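Local coordinates for protein lysozyme C (Equus asinus, PDB 5XUW) that hydrolyses the beta-1,4 linkages between N-acetylmuramic acid and N-acetylglucosamine in bacterial cell-wall peptidoglycan, and binds one calcium ion per molecule, at residues A[30-35]-A[54-59]; A[26-31]-A[103-108]; A[3-8]-A[36-41]; A[18-23]-A[98-103]. All coordinates share one frame; numbering follows the deposited sequence.

Overall arrangement
Helix 25-36 is the common element of interactions 1 and 2, which share C30 and M31. The two also meet through a probable hydrogen bond of 2.6 Å between W108 NE1 and F57 O, and the side chain of W108 lies about 3 Å at the nearest atoms from that of E35, a predicted catalytic residue. Interaction 3 adjoins interaction 1 where S36 OG meets L56 O at 2.7 Å; its T40 side chain is about 7 Å at the nearest atom from the calcium ion. Interaction 4 continues interaction 2 outward, with Y23 OH 3.0 Å from M105 N. Interactions 3 and 4 lie on opposite sides of the chain's centre, their own centres about 20 Å apart.

Interaction 1. Residues A[30-35]-A[54-59]; sequences CMAEYE and YGLFQL
Two N-H groups of Q58, the residue that packs against E35, grip the carbonyl oxygen of G55. The backbone Q58 N reaches G55 O at 3.0 Å, closing a type I turn, and the amide Q58 NE2 reaches it at 2.9 Å. The second bond is almost straight (174°) and lies in both the carbonyl plane, on a lone pair, and the amide plane, which would hold the amide in this rotation. Q58 has positive phi and, with L59, faces Y54 in a G1 beta bulge. A glutamine suits this place: its flexible chain turns back at chi2 (-71°), the amide returning to the turn while the methylenes face the helix.

There Q58 CG lies 3.4 Å from E35 O, and Q58 CB 3.5 Å from E35 OE1. The planes of the E35 carboxylate and the Q58 amide are only 25° apart. E35, predicted to be an active-site residue, is held at OE2 by A110 N; Q58 borders D53, the other predicted one.

Deeper in, the contact is apolar. M31 crosses F57 at about a right angle, and its flexible thioether brings CE 3.5 Å from F57 CD1. The sulfur completes a Met-aromatic contact, SD 4.9 Å from the ring centroid and obliquely placed. A32, small enough to let the turn approach, touches F57 CE1 with CB at 4.0 Å and L56 CG at 4.1 Å.

The turn between strands 53-54 and 59-60 is pressed against helix 25-36, with L56 reaching L8 of helix 5-14 and F57 lodged among D91, I92 and A95 of helix 89-100.

Interaction 2. Residues A[26-31]-A[103-108]; sequences ANWVCM and KGMSAW
M31 and M105 lace together W28 and W108 in the hydrophobic box of the C-type lysozyme fold, a cluster of large aromatic rings and methionines in the helical part of the molecule. The tight part is centred on the two thioethers. M31 lies over one face of the W108 indole: SD stands 3.6 Å from the centroid of the five-membered ring, a Met-aromatic contact only 4° off its normal, while CE sits 3.8 Å from the centroid of the six-membered ring. The bend at chi2 (-90°) lays SD over the indole and the bend at chi3 (-72°) brings CE over its six-membered ring. A107 CB covers the opposite face near its rim, and W108 NE1 donates to F57 O, a bond that should help to fix the plane of the indole.

M105 lies over W28 more loosely, SD 4.5 Å from the centroid of the six-membered ring, a second Met-aromatic contact, with CE toward the rim. Unbranched, polarisable methionines suit such a site, since they can mould themselves to flat rings. The two indoles meet obliquely, W28 CZ3 lying 4.0 Å from W108 CH2.

The packing eases toward N27, which is partly exposed. Here N27 CB is 4.1 Å from M105 SD, and its polar end turns to other work: N27 OD1 accepts from W111 NE1 of helix 109-114. W108, by contrast, is buried beside E35, predicted to be catalytic. On the tight side, M105 CE comes to 3.3 Å from M31 CB, closer than usual van der Waals contact.

Interaction 3. Residues A[3-8]-A[36-41]; sequences FSKCEL and SNFNTR
F3 and F38 are joined by one backbone hydrogen bond, F3 N to F38 O, of 3.0 Å and 155°, with the donor tilted from the carbonyl plane. Other polar bonds shape each partner. S4 and E7 form a capping box at the start of helix 5-14: E7 N donates to S4 OG at 3.0 Å, and S4 N to E7 OE1 at 3.3 Å. Across from them a type I' turn from S36 to N39 presents F38, and N39 OD1 accepts from R41 N in an Asx turn.

The apolar contacts gather round the F38 ring, a broad plate suited to covering the first helical turn. K5 CA makes an off-centre CH-pi contact, 4.2 Å from the F38 ring centroid, while L8 CD2 touches F38 CD1 at 3.7 Å. Chi1 of L8 (-176°) sets CG anti to the backbone N, and from there the two methyls part: CD2 to F38, CD1 over the centre of the F3 ring. T40 CG2 approaches that ring at its edge, 3.7 Å from F3 CE1.

K5 NZ turns away to a hydrogen bond with Y123 O, and F38 also rests on V29 and E33. The contact therefore ties the start of helix 5-14 to the loop running from helix 25-36 toward strand 43-44.

Interaction 4. Residues A[18-23]-A[98-103]; sequences DGFGGY and VVRDPK
This is a small apolar contact near the surface of the C-type lysozyme fold, in which V99, close to the C-terminal end of helix 89-100, reaches both F20 and Y23 of the loop joining helix 5-14 to helix 25-36 with its two methyls. These methyls divide the work, and a beta-branched residue suits a site with a ring to meet on each branch. CG2 comes up to the edge of the F20 ring, near its plane, 3.7 Å from F20 CE2. CG1 approaches the Y23 ring obliquely, 4.1 Å from Y23 CE2.

The loop is shaped by its own backbone bonds: G22 N donates to G19 O at 2.8 Å, and Y23 N to F20 O at 3.3 Å. G19, G21 and G22 all have positive phi, which glycine accepts readily. At G21 the absence of a side chain matters for a further reason, because a beta carbon there would be tight against V99 CG2.

Chi1 of F20 (-168°) places CG anti to the backbone N, and the ring beyond it reaches V99. On the outer side, the exposed R100 contributes its aliphatic CG, 4.3 Å from F20 CE2. Inward, V99 also touches W28 and M105, so the contact borders the buried aromatic cluster. Y23 suits this boundary, its ring packing on V99 and W28 while its hydroxyl finds a polar partner: OH accepts a hydrogen bond from M105 N and passes 4.3 Å from K103 O.

Interaction 1. Residues A[30-35]-A[54-59]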
loop_
_atom_site.group_PDB
_atom_site.type_symbol
_atom_site.label_atom_id
_atom_site.label_comp_id
_atom_site.label_asym_id
_atom_site.label_seq_id
_atom_site.Cartn_x
_atom_site.Cartn_y
_atom_site.Cartn_z
ATOM N N CYS A 30 6.449 -3.860 4.841
ATOM C CA CYS A 30 5.754 -3.964 6.127
ATOM C C CYS A 30 4.342 -3.387 6.057
ATOM O O CYS A 30 3.378 -4.010 6.520
ATOM C CB CYS A 30 6.570 -3.302 7.244
ATOM S SG CYS A 30 6.023 -3.720 8.910
ATOM N N MET A 31 4.198 -2.215 5.442
ATOM C CA MET A 31 2.870 -1.615 5.301
ATOM C C MET A 31 1.955 -2.589 4.558
ATOM O O MET A 31 0.828 -2.822 4.986
ATOM C CB MET A 31 2.960 -0.254 4.600
ATOM C CG MET A 31 1.629 0.418 4.282
ATOM S SD MET A 31 0.943 -0.006 2.670
ATOM C CE MET A 31 2.065 0.888 1.595
ATOM N N ALA A 32 2.448 -3.206 3.489
ATOM C CA ALA A 32 1.619 -4.151 2.744
ATOM C C ALA A 32 1.230 -5.373 3.586
ATOM O O ALA A 32 0.083 -5.824 3.524
ATOM C CB ALA A 32 2.307 -4.578 1.464
ATOM N N GLU A 33 2.165 -5.899 4.382
ATOM C CA GLU A 33 1.867 -7.077 5.200
ATOM C C GLU A 33 0.720 -6.787 6.156
ATOM O O GLU A 33 -0.209 -7.581 6.279
ATOM C CB GLU A 33 3.074 -7.570 6.012
ATOM C CG GLU A 33 2.783 -8.913 6.676
ATOM C CD GLU A 33 3.960 -9.576 7.367
ATOM O OE1 GLU A 33 5.105 -9.095 7.293
ATOM O OE2 GLU A 33 3.710 -10.617 8.014
ATOM N N TYR A 34 0.789 -5.656 6.844
ATOM C CA TYR A 34 -0.202 -5.372 7.877
ATOM C C TYR A 34 -1.496 -4.746 7.348
ATOM O O TYR A 34 -2.533 -4.886 7.984
ATOM C CB TYR A 34 0.453 -4.601 9.033
ATOM C CG TYR A 34 1.448 -5.503 9.736
ATOM C CD1 TYR A 34 1.020 -6.421 10.704
ATOM C CD2 TYR A 34 2.792 -5.515 9.381
ATOM C CE1 TYR A 34 1.906 -7.287 11.319
ATOM C CE2 TYR A 34 3.679 -6.392 9.978
ATOM C CZ TYR A 34 3.229 -7.269 10.962
ATOM O OH TYR A 34 4.104 -8.147 11.551
ATOM N N GLU A 35 -1.454 -4.109 6.174
ATOM C CA GLU A 35 -2.668 -3.571 5.554
ATOM C C GLU A 35 -3.517 -4.659 4.897
ATOM O O GLU A 35 -4.732 -4.668 5.065
ATOM C CB GLU A 35 -2.324 -2.482 4.531
ATOM C CG GLU A 35 -1.884 -1.155 5.156
ATOM C CD GLU A 35 -2.987 -0.425 5.904
ATOM O OE1 GLU A 35 -4.178 -0.731 5.689
ATOM O OE2 GLU A 35 -2.656 0.460 6.718
ATOM N N TYR A 54 -9.087 -0.631 -0.809
ATOM C CA TYR A 54 -8.889 -1.604 -1.879
ATOM C C TYR A 54 -7.446 -2.035 -2.024
ATOM O O TYR A 54 -6.553 -1.198 -2.132
ATOM C CB TYR A 54 -9.275 -0.986 -3.209
ATOM C CG TYR A 54 -10.754 -0.846 -3.459
ATOM C CD1 TYR A 54 -11.460 0.267 -2.998
ATOM C CD2 TYR A 54 -11.439 -1.796 -4.219
ATOM C CE1 TYR A 54 -12.821 0.413 -3.259
ATOM C CE2 TYR A 54 -12.800 -1.663 -4.484
ATOM C CZ TYR A 54 -13.484 -0.558 -4.003
ATOM O OH TYR A 54 -14.829 -0.426 -4.275
ATOM N N GLY A 55 -7.242 -3.350 -2.064
ATOM C CA GLY A 55 -6.019 -3.925 -2.585
ATOM C C GLY A 55 -4.883 -4.055 -1.601
ATOM O O GLY A 55 -5.068 -3.904 -0.388
ATOM N N LEU A 56 -3.711 -4.335 -2.160
ATOM C CA LEU A 56 -2.476 -4.591 -1.407
ATOM C C LEU A 56 -2.111 -3.467 -0.440
ATOM O O LEU A 56 -1.620 -3.731 0.663
ATOM C CB LEU A 56 -1.324 -4.798 -2.393
ATOM C CG LEU A 56 0.048 -5.231 -1.876
ATOM C CD1 LEU A 56 -0.019 -6.626 -1.281
ATOM C CD2 LEU A 56 1.059 -5.206 -3.002
ATOM N N PHE A 57 -2.325 -2.221 -0.881
ATOM C CA PHE A 57 -2.045 -1.040 -0.071
ATOM C C PHE A 57 -3.297 -0.377 0.504
ATOM O O PHE A 57 -3.212 0.732 1.027
ATOM C CB PHE A 57 -1.259 -0.016 -0.882
ATOM C CG PHE A 57 -0.018 -0.561 -1.537
ATOM C CD1 PHE A 57 0.905 -1.319 -0.815
ATOM C CD2 PHE A 57 0.256 -0.273 -2.875
ATOM C CE1 PHE A 57 2.051 -1.805 -1.421
ATOM C CE2 PHE A 57 1.413 -0.749 -3.479
ATOM C CZ PHE A 57 2.314 -1.509 -2.749
ATOM N N GLN A 58 -4.448 -1.047 0.418
ATOM C CA GLN A 58 -5.682 -0.593 1.038
ATOM C C GLN A 58 -5.962 0.888 0.757
ATOM O O GLN A 58 -6.138 1.698 1.665
ATOM C CB GLN A 58 -5.657 -0.917 2.533
ATOM C CG GLN A 58 -5.803 -2.395 2.816
ATOM C CD GLN A 58 -7.200 -2.909 2.528
ATOM O OE1 GLN A 58 -8.103 -2.764 3.351
ATOM N NE2 GLN A 58 -7.390 -3.492 1.348
ATOM N N LEU A 59 -6.025 1.202 -0.534
ATOM C CA LEU A 59 -6.219 2.567 -1.003
ATOM C C LEU A 59 -7.701 2.907 -0.992
ATOM O O LEU A 59 -8.529 2.133 -1.485
ATOM C CB LEU A 59 -5.616 2.734 -2.390
ATOM C CG LEU A 59 -4.124 2.418 -2.470
ATOM C CD1 LEU A 59 -3.682 2.219 -3.908
ATOM C CD2 LEU A 59 -3.302 3.499 -1.775
#

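Interaction 2. Residues A[26-31]-A[103-108]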
loop_
_atom_site.group_PDB
_atom_site.type_symbol
_atom_site.label_atom_id
_atom_site.label_comp_id
_atom_site.label_asym_id
_atom_site.label_seq_id
_atom_site.Cartn_x
_atom_site.Cartn_y
_atom_site.Cartn_z
ATOM N N ALA A 26 11.888 -2.039 3.361
ATOM C CA ALA A 26 11.296 -2.825 4.460
ATOM C C ALA A 26 10.024 -2.172 4.981
ATOM O O ALA A 26 9.031 -2.852 5.238
ATOM C CB ALA A 26 12.290 -3.029 5.585
ATOM N N ASN A 27 10.051 -0.851 5.124
ATOM C CA ASN A 27 8.847 -0.121 5.535
ATOM C C ASN A 27 7.673 -0.277 4.567
ATOM O O ASN A 27 6.538 -0.484 4.991
ATOM C CB ASN A 27 9.163 1.355 5.798
ATOM C CG ASN A 27 9.546 1.594 7.229
ATOM O OD1 ASN A 27 8.709 1.479 8.119
ATOM N ND2 ASN A 27 10.819 1.900 7.473
ATOM N N TRP A 28 7.958 -0.180 3.278
ATOM C CA TRP A 28 6.937 -0.381 2.240
ATOM C C TRP A 28 6.337 -1.794 2.265
ATOM O O TRP A 28 5.115 -1.972 2.158
ATOM C CB TRP A 28 7.547 -0.111 0.864
ATOM C CG TRP A 28 7.720 1.341 0.580
ATOM C CD1 TRP A 28 8.882 2.050 0.523
ATOM C CD2 TRP A 28 6.669 2.268 0.326
ATOM N NE1 TRP A 28 8.612 3.373 0.236
ATOM C CE2 TRP A 28 7.259 3.527 0.115
ATOM C CE3 TRP A 28 5.281 2.148 0.249
ATOM C CZ2 TRP A 28 6.500 4.663 -0.190
ATOM C CZ3 TRP A 28 4.531 3.268 -0.043
ATOM C CH2 TRP A 28 5.142 4.507 -0.264
ATOM N N VAL A 29 7.208 -2.798 2.386
ATOM C CA VAL A 29 6.758 -4.189 2.450
ATOM C C VAL A 29 5.966 -4.426 3.740
ATOM O O VAL A 29 4.922 -5.089 3.726
ATOM C CB VAL A 29 7.933 -5.185 2.305
ATOM C CG1 VAL A 29 7.460 -6.621 2.452
ATOM C CG2 VAL A 29 8.601 -5.021 0.947
ATOM N N CYS A 30 6.449 -3.860 4.841
ATOM C CA CYS A 30 5.754 -3.964 6.127
ATOM C C CYS A 30 4.342 -3.387 6.057
ATOM O O CYS A 30 3.378 -4.010 6.520
ATOM C CB CYS A 30 6.570 -3.302 7.244
ATOM S SG CYS A 30 6.023 -3.720 8.910
ATOM N N MET A 31 4.198 -2.215 5.442
ATOM C CA MET A 31 2.870 -1.615 5.301
ATOM C C MET A 31 1.955 -2.589 4.558
ATOM O O MET A 31 0.828 -2.822 4.986
ATOM C CB MET A 31 2.960 -0.254 4.600
ATOM C CG MET A 31 1.629 0.418 4.282
ATOM S SD MET A 31 0.943 -0.006 2.670
ATOM C CE MET A 31 2.065 0.888 1.595
ATOM N N LYS A 103 0.895 13.360 5.779
ATOM C CA LYS A 103 1.076 12.286 6.764
ATOM C C LYS A 103 2.205 11.320 6.425
ATOM O O LYS A 103 2.602 10.519 7.279
ATOM C CB LYS A 103 -0.223 11.487 6.936
ATOM C CG LYS A 103 -1.422 12.318 7.365
ATOM C CD LYS A 103 -1.874 12.040 8.786
ATOM C CE LYS A 103 -2.555 10.691 8.910
ATOM N NZ LYS A 103 -3.431 10.639 10.114
ATOM N N GLY A 104 2.730 11.370 5.202
ATOM C CA GLY A 104 3.679 10.350 4.762
ATOM C C GLY A 104 3.047 8.973 4.892
ATOM O O GLY A 104 1.848 8.799 4.632
ATOM N N MET A 105 3.827 8.004 5.362
ATOM C CA MET A 105 3.327 6.633 5.496
ATOM C C MET A 105 2.310 6.478 6.620
ATOM O O MET A 105 1.582 5.480 6.649
ATOM C CB MET A 105 4.462 5.606 5.655
ATOM C CG MET A 105 5.134 5.204 4.351
ATOM S SD MET A 105 6.022 3.632 4.482
ATOM C CE MET A 105 4.658 2.516 4.420
ATOM N N SER A 106 2.205 7.467 7.519
ATOM C CA SER A 106 1.167 7.422 8.555
ATOM C C SER A 106 -0.265 7.513 8.011
ATOM O O SER A 106 -1.207 7.351 8.766
ATOM C CB SER A 106 1.404 8.490 9.626
ATOM O OG SER A 106 2.584 8.196 10.344
ATOM N N ALA A 107 -0.424 7.778 6.710
ATOM C CA ALA A 107 -1.700 7.556 6.023
ATOM C C ALA A 107 -2.243 6.136 6.220
ATOM O O ALA A 107 -3.467 5.932 6.251
ATOM C CB ALA A 107 -1.564 7.858 4.538
ATOM N N TRP A 108 -1.339 5.164 6.343
ATOM C CA TRP A 108 -1.717 3.762 6.480
ATOM C C TRP A 108 -1.746 3.397 7.964
ATOM O O TRP A 108 -0.709 3.292 8.617
ATOM C CB TRP A 108 -0.747 2.882 5.696
ATOM C CG TRP A 108 -0.928 2.950 4.196
ATOM C CD1 TRP A 108 -1.877 2.305 3.459
ATOM C CD2 TRP A 108 -0.119 3.684 3.253
ATOM N NE1 TRP A 108 -1.717 2.588 2.121
ATOM C CE2 TRP A 108 -0.649 3.436 1.966
ATOM C CE3 TRP A 108 0.983 4.532 3.376
ATOM C CZ2 TRP A 108 -0.095 3.996 0.807
ATOM C CZ3 TRP A 108 1.532 5.084 2.243
ATOM C CH2 TRP A 108 0.992 4.811 0.959
#

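Interaction 3. Residues A[3-8]-A[36-41]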
loop_
_atom_site.group_PDB
_atom_site.type_symbol
_atom_site.label_atom_id
_atom_site.label_comp_id
_atom_site.label_asym_id
_atom_site.label_seq_id
_atom_site.Cartn_x
_atom_site.Cartn_y
_atom_site.Cartn_z
ATOM N N PHE A 3 1.295 -12.231 -2.534
ATOM C CA PHE A 3 2.757 -12.164 -2.599
ATOM C C PHE A 3 3.392 -12.877 -1.413
ATOM O O PHE A 3 2.826 -12.887 -0.337
ATOM C CB PHE A 3 3.245 -10.711 -2.549
ATOM C CG PHE A 3 3.063 -9.950 -3.816
ATOM C CD1 PHE A 3 1.858 -9.325 -4.105
ATOM C CD2 PHE A 3 4.121 -9.813 -4.714
ATOM C CE1 PHE A 3 1.704 -8.600 -5.283
ATOM C CE2 PHE A 3 3.976 -9.086 -5.882
ATOM C CZ PHE A 3 2.767 -8.480 -6.173
ATOM N N SER A 4 4.573 -13.456 -1.611
ATOM C CA SER A 4 5.454 -13.752 -0.485
ATOM C C SER A 4 6.121 -12.435 -0.128
ATOM O O SER A 4 6.253 -11.552 -0.977
ATOM C CB SER A 4 6.524 -14.791 -0.824
ATOM O OG SER A 4 7.540 -14.259 -1.658
ATOM N N LYS A 5 6.563 -12.314 1.116
ATOM C CA LYS A 5 7.270 -11.109 1.536
ATOM C C LYS A 5 8.417 -10.759 0.590
ATOM O O LYS A 5 8.534 -9.624 0.151
ATOM C CB LYS A 5 7.797 -11.277 2.960
ATOM C CG LYS A 5 8.661 -10.119 3.432
ATOM C CD LYS A 5 8.773 -10.073 4.944
ATOM C CE LYS A 5 9.566 -11.230 5.501
ATOM N NZ LYS A 5 9.652 -11.127 6.988
ATOM N N CYS A 6 9.261 -11.736 0.269
ATOM C CA CYS A 6 10.428 -11.463 -0.582
ATOM C C CYS A 6 10.087 -11.178 -2.044
ATOM O O CYS A 6 10.750 -10.358 -2.692
ATOM C CB CYS A 6 11.450 -12.590 -0.472
ATOM S SG CYS A 6 12.228 -12.624 1.157
ATOM N N GLU A 7 9.060 -11.850 -2.563
ATOM C CA GLU A 7 8.539 -11.530 -3.880
ATOM C C GLU A 7 8.132 -10.059 -3.957
ATOM O O GLU A 7 8.484 -9.357 -4.917
ATOM C CB GLU A 7 7.327 -12.394 -4.195
ATOM C CG GLU A 7 6.801 -12.229 -5.608
ATOM C CD GLU A 7 5.535 -13.025 -5.841
ATOM O OE1 GLU A 7 4.997 -13.613 -4.873
ATOM O OE2 GLU A 7 5.087 -13.041 -7.001
ATOM N N LEU A 8 7.383 -9.603 -2.955
ATOM C CA LEU A 8 6.941 -8.208 -2.936
ATOM C C LEU A 8 8.127 -7.260 -2.831
ATOM O O LEU A 8 8.194 -6.273 -3.555
ATOM C CB LEU A 8 5.928 -7.949 -1.819
ATOM C CG LEU A 8 5.348 -6.527 -1.796
ATOM C CD1 LEU A 8 4.663 -6.177 -3.115
ATOM C CD2 LEU A 8 4.386 -6.342 -0.627
ATOM N N SER A 36 -2.877 -5.568 4.166
ATOM C CA SER A 36 -3.582 -6.531 3.319
ATOM C C SER A 36 -3.169 -8.006 3.467
ATOM O O SER A 36 -3.697 -8.852 2.736
ATOM C CB SER A 36 -3.355 -6.128 1.862
ATOM O OG SER A 36 -1.991 -6.315 1.497
ATOM N N ASN A 37 -2.210 -8.312 4.351
ATOM C CA ASN A 37 -1.578 -9.638 4.410
ATOM C C ASN A 37 -1.039 -10.098 3.041
ATOM O O ASN A 37 -1.129 -11.277 2.690
ATOM C CB ASN A 37 -2.552 -10.674 5.022
ATOM C CG ASN A 37 -1.844 -11.936 5.543
ATOM O OD1 ASN A 37 -2.456 -13.007 5.643
ATOM N ND2 ASN A 37 -0.561 -11.824 5.842
ATOM N N PHE A 38 -0.488 -9.142 2.281
ATOM C CA PHE A 38 0.100 -9.372 0.947
ATOM C C PHE A 38 -0.886 -9.778 -0.161
ATOM O O PHE A 38 -0.447 -10.230 -1.216
ATOM C CB PHE A 38 1.235 -10.405 0.998
ATOM C CG PHE A 38 2.395 -10.016 1.880
ATOM C CD1 PHE A 38 2.974 -8.752 1.784
ATOM C CD2 PHE A 38 2.919 -10.923 2.788
ATOM C CE1 PHE A 38 4.044 -8.399 2.587
ATOM C CE2 PHE A 38 4.001 -10.573 3.595
ATOM C CZ PHE A 38 4.569 -9.316 3.480
ATOM N N ASN A 39 -2.180 -9.565 0.068
ATOM C CA ASN A 39 -3.239 -10.013 -0.831
ATOM C C ASN A 39 -3.752 -8.847 -1.675
ATOM O O ASN A 39 -4.325 -7.891 -1.148
ATOM C CB ASN A 39 -4.380 -10.610 -0.014
ATOM C CG ASN A 39 -5.407 -11.345 -0.870
ATOM O OD1 ASN A 39 -5.450 -11.208 -2.088
ATOM N ND2 ASN A 39 -6.234 -12.150 -0.218
ATOM N N THR A 40 -3.559 -8.947 -2.990
ATOM C CA THR A 40 -3.997 -7.902 -3.918
ATOM C C THR A 40 -5.510 -7.751 -3.960
ATOM O O THR A 40 -6.000 -6.730 -4.398
ATOM C CB THR A 40 -3.520 -8.152 -5.365
ATOM O OG1 THR A 40 -4.036 -9.405 -5.827
ATOM C CG2 THR A 40 -2.013 -8.160 -5.449
ATOM N N ARG A 41 -6.247 -8.765 -3.514
ATOM C CA ARG A 41 -7.710 -8.695 -3.459
ATOM C C ARG A 41 -8.275 -8.253 -2.107
ATOM O O ARG A 41 -9.486 -8.335 -1.884
ATOM C CB ARG A 41 -8.293 -10.042 -3.838
ATOM C CG ARG A 41 -7.832 -10.495 -5.199
ATOM C CD ARG A 41 -8.683 -11.632 -5.709
ATOM N NE ARG A 41 -8.247 -12.035 -7.038
ATOM C CZ ARG A 41 -8.893 -12.895 -7.824
ATOM N NH1 ARG A 41 -10.033 -13.461 -7.435
ATOM N NH2 ARG A 41 -8.394 -13.176 -9.026
#

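Interaction 4. Residues A[18-23]-A[98-103]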
loop_
_atom_site.group_PDB
_atom_site.type_symbol
_atom_site.label_atom_id
_atom_site.label_comp_id
_atom_site.label_asym_id
_atom_site.label_seq_id
_atom_site.Cartn_x
_atom_site.Cartn_y
_atom_site.Cartn_z
ATOM N N ASP A 18 12.523 1.693 -2.936
ATOM C CA ASP A 18 13.480 1.793 -1.832
ATOM C C ASP A 18 13.884 3.246 -1.599
ATOM O O ASP A 18 14.474 3.882 -2.477
ATOM C CB ASP A 18 14.726 0.943 -2.067
ATOM C CG ASP A 18 15.636 0.914 -0.854
ATOM O OD1 ASP A 18 15.129 0.963 0.292
ATOM O OD2 ASP A 18 16.863 0.844 -1.036
ATOM N N GLY A 19 13.539 3.770 -0.427
ATOM C CA GLY A 19 13.796 5.168 -0.103
ATOM C C GLY A 19 12.788 6.138 -0.690
ATOM O O GLY A 19 12.920 7.350 -0.500
ATOM N N PHE A 20 11.760 5.636 -1.380
ATOM C CA PHE A 20 10.770 6.525 -1.948
ATOM C C PHE A 20 9.989 7.211 -0.836
ATOM O O PHE A 20 9.479 6.556 0.076
ATOM C CB PHE A 20 9.798 5.820 -2.895
ATOM C CG PHE A 20 8.972 6.788 -3.683
ATOM C CD1 PHE A 20 9.396 7.226 -4.936
ATOM C CD2 PHE A 20 7.819 7.338 -3.138
ATOM C CE1 PHE A 20 8.647 8.153 -5.648
ATOM C CE2 PHE A 20 7.069 8.262 -3.844
ATOM C CZ PHE A 20 7.492 8.683 -5.093
ATOM N N GLY A 21 9.918 8.539 -0.914
ATOM C CA GLY A 21 9.344 9.346 0.163
ATOM C C GLY A 21 10.163 9.332 1.446
ATOM O O GLY A 21 9.671 9.761 2.484
ATOM N N GLY A 22 11.408 8.863 1.371
ATOM C CA GLY A 22 12.274 8.689 2.535
ATOM C C GLY A 22 12.162 7.354 3.264
ATOM O O GLY A 22 12.904 7.120 4.223
ATOM N N TYR A 23 11.267 6.472 2.812
ATOM C CA TYR A 23 10.975 5.224 3.515
ATOM C C TYR A 23 11.660 4.047 2.845
ATOM O O TYR A 23 11.607 3.901 1.618
ATOM C CB TYR A 23 9.467 4.976 3.537
ATOM C CG TYR A 23 8.691 6.021 4.288
ATOM C CD1 TYR A 23 8.474 5.895 5.654
ATOM C CD2 TYR A 23 8.168 7.141 3.637
ATOM C CE1 TYR A 23 7.756 6.838 6.362
ATOM C CE2 TYR A 23 7.446 8.095 4.331
ATOM C CZ TYR A 23 7.251 7.946 5.694
ATOM O OH TYR A 23 6.515 8.888 6.382
ATOM N N VAL A 98 0.239 8.844 -2.592
ATOM C CA VAL A 98 -0.239 8.918 -1.208
ATOM C C VAL A 98 0.871 9.359 -0.246
ATOM O O VAL A 98 0.631 10.265 0.564
ATOM C CB VAL A 98 -0.858 7.584 -0.721
ATOM C CG1 VAL A 98 -1.260 7.678 0.746
ATOM C CG2 VAL A 98 -2.063 7.204 -1.581
ATOM N N VAL A 99 2.060 8.751 -0.328
ATOM C CA VAL A 99 3.138 9.081 0.648
ATOM C C VAL A 99 3.656 10.496 0.579
ATOM O O VAL A 99 4.231 10.962 1.552
ATOM C CB VAL A 99 4.485 8.290 0.569
ATOM C CG1 VAL A 99 4.534 7.144 1.535
ATOM C CG2 VAL A 99 4.970 8.023 -0.848
ATOM N N ARG A 100 3.541 11.137 -0.580
ATOM C CA ARG A 100 4.033 12.504 -0.731
ATOM C C ARG A 100 3.140 13.520 -0.003
ATOM O O ARG A 100 3.565 14.648 0.218
ATOM C CB ARG A 100 4.225 12.862 -2.209
ATOM C CG ARG A 100 5.333 12.054 -2.859
ATOM C CD ARG A 100 5.686 12.570 -4.246
ATOM N NE ARG A 100 6.636 13.683 -4.204
ATOM C CZ ARG A 100 6.964 14.453 -5.243
ATOM N NH1 ARG A 100 6.417 14.262 -6.445
ATOM N NH2 ARG A 100 7.844 15.440 -5.078
ATOM N N ASP A 101 1.947 13.101 0.420
ATOM C CA ASP A 101 1.051 13.951 1.210
ATOM C C ASP A 101 1.464 14.115 2.670
ATOM O O ASP A 101 2.398 13.446 3.123
ATOM C CB ASP A 101 -0.404 13.490 1.038
ATOM C CG ASP A 101 -1.093 14.201 -0.097
ATOM O OD1 ASP A 101 -0.409 14.819 -0.934
ATOM O OD2 ASP A 101 -2.321 14.138 -0.187
ATOM N N PRO A 102 0.813 15.049 3.406
ATOM C CA PRO A 102 1.413 15.494 4.672
ATOM C C PRO A 102 1.681 14.435 5.751
ATOM O O PRO A 102 2.604 14.611 6.536
ATOM C CB PRO A 102 0.408 16.527 5.197
ATOM C CG PRO A 102 -0.242 17.056 3.982
ATOM C CD PRO A 102 -0.342 15.898 3.041
ATOM N N LYS A 103 0.895 13.360 5.779
ATOM C CA LYS A 103 1.076 12.286 6.764
ATOM C C LYS A 103 2.205 11.320 6.425
ATOM O O LYS A 103 2.602 10.519 7.279
ATOM C CB LYS A 103 -0.223 11.487 6.936
ATOM C CG LYS A 103 -1.422 12.318 7.365
ATOM C CD LYS A 103 -1.874 12.040 8.786
ATOM C CE LYS A 103 -2.555 10.691 8.910
ATOM N NZ LYS A 103 -3.431 10.639 10.114
#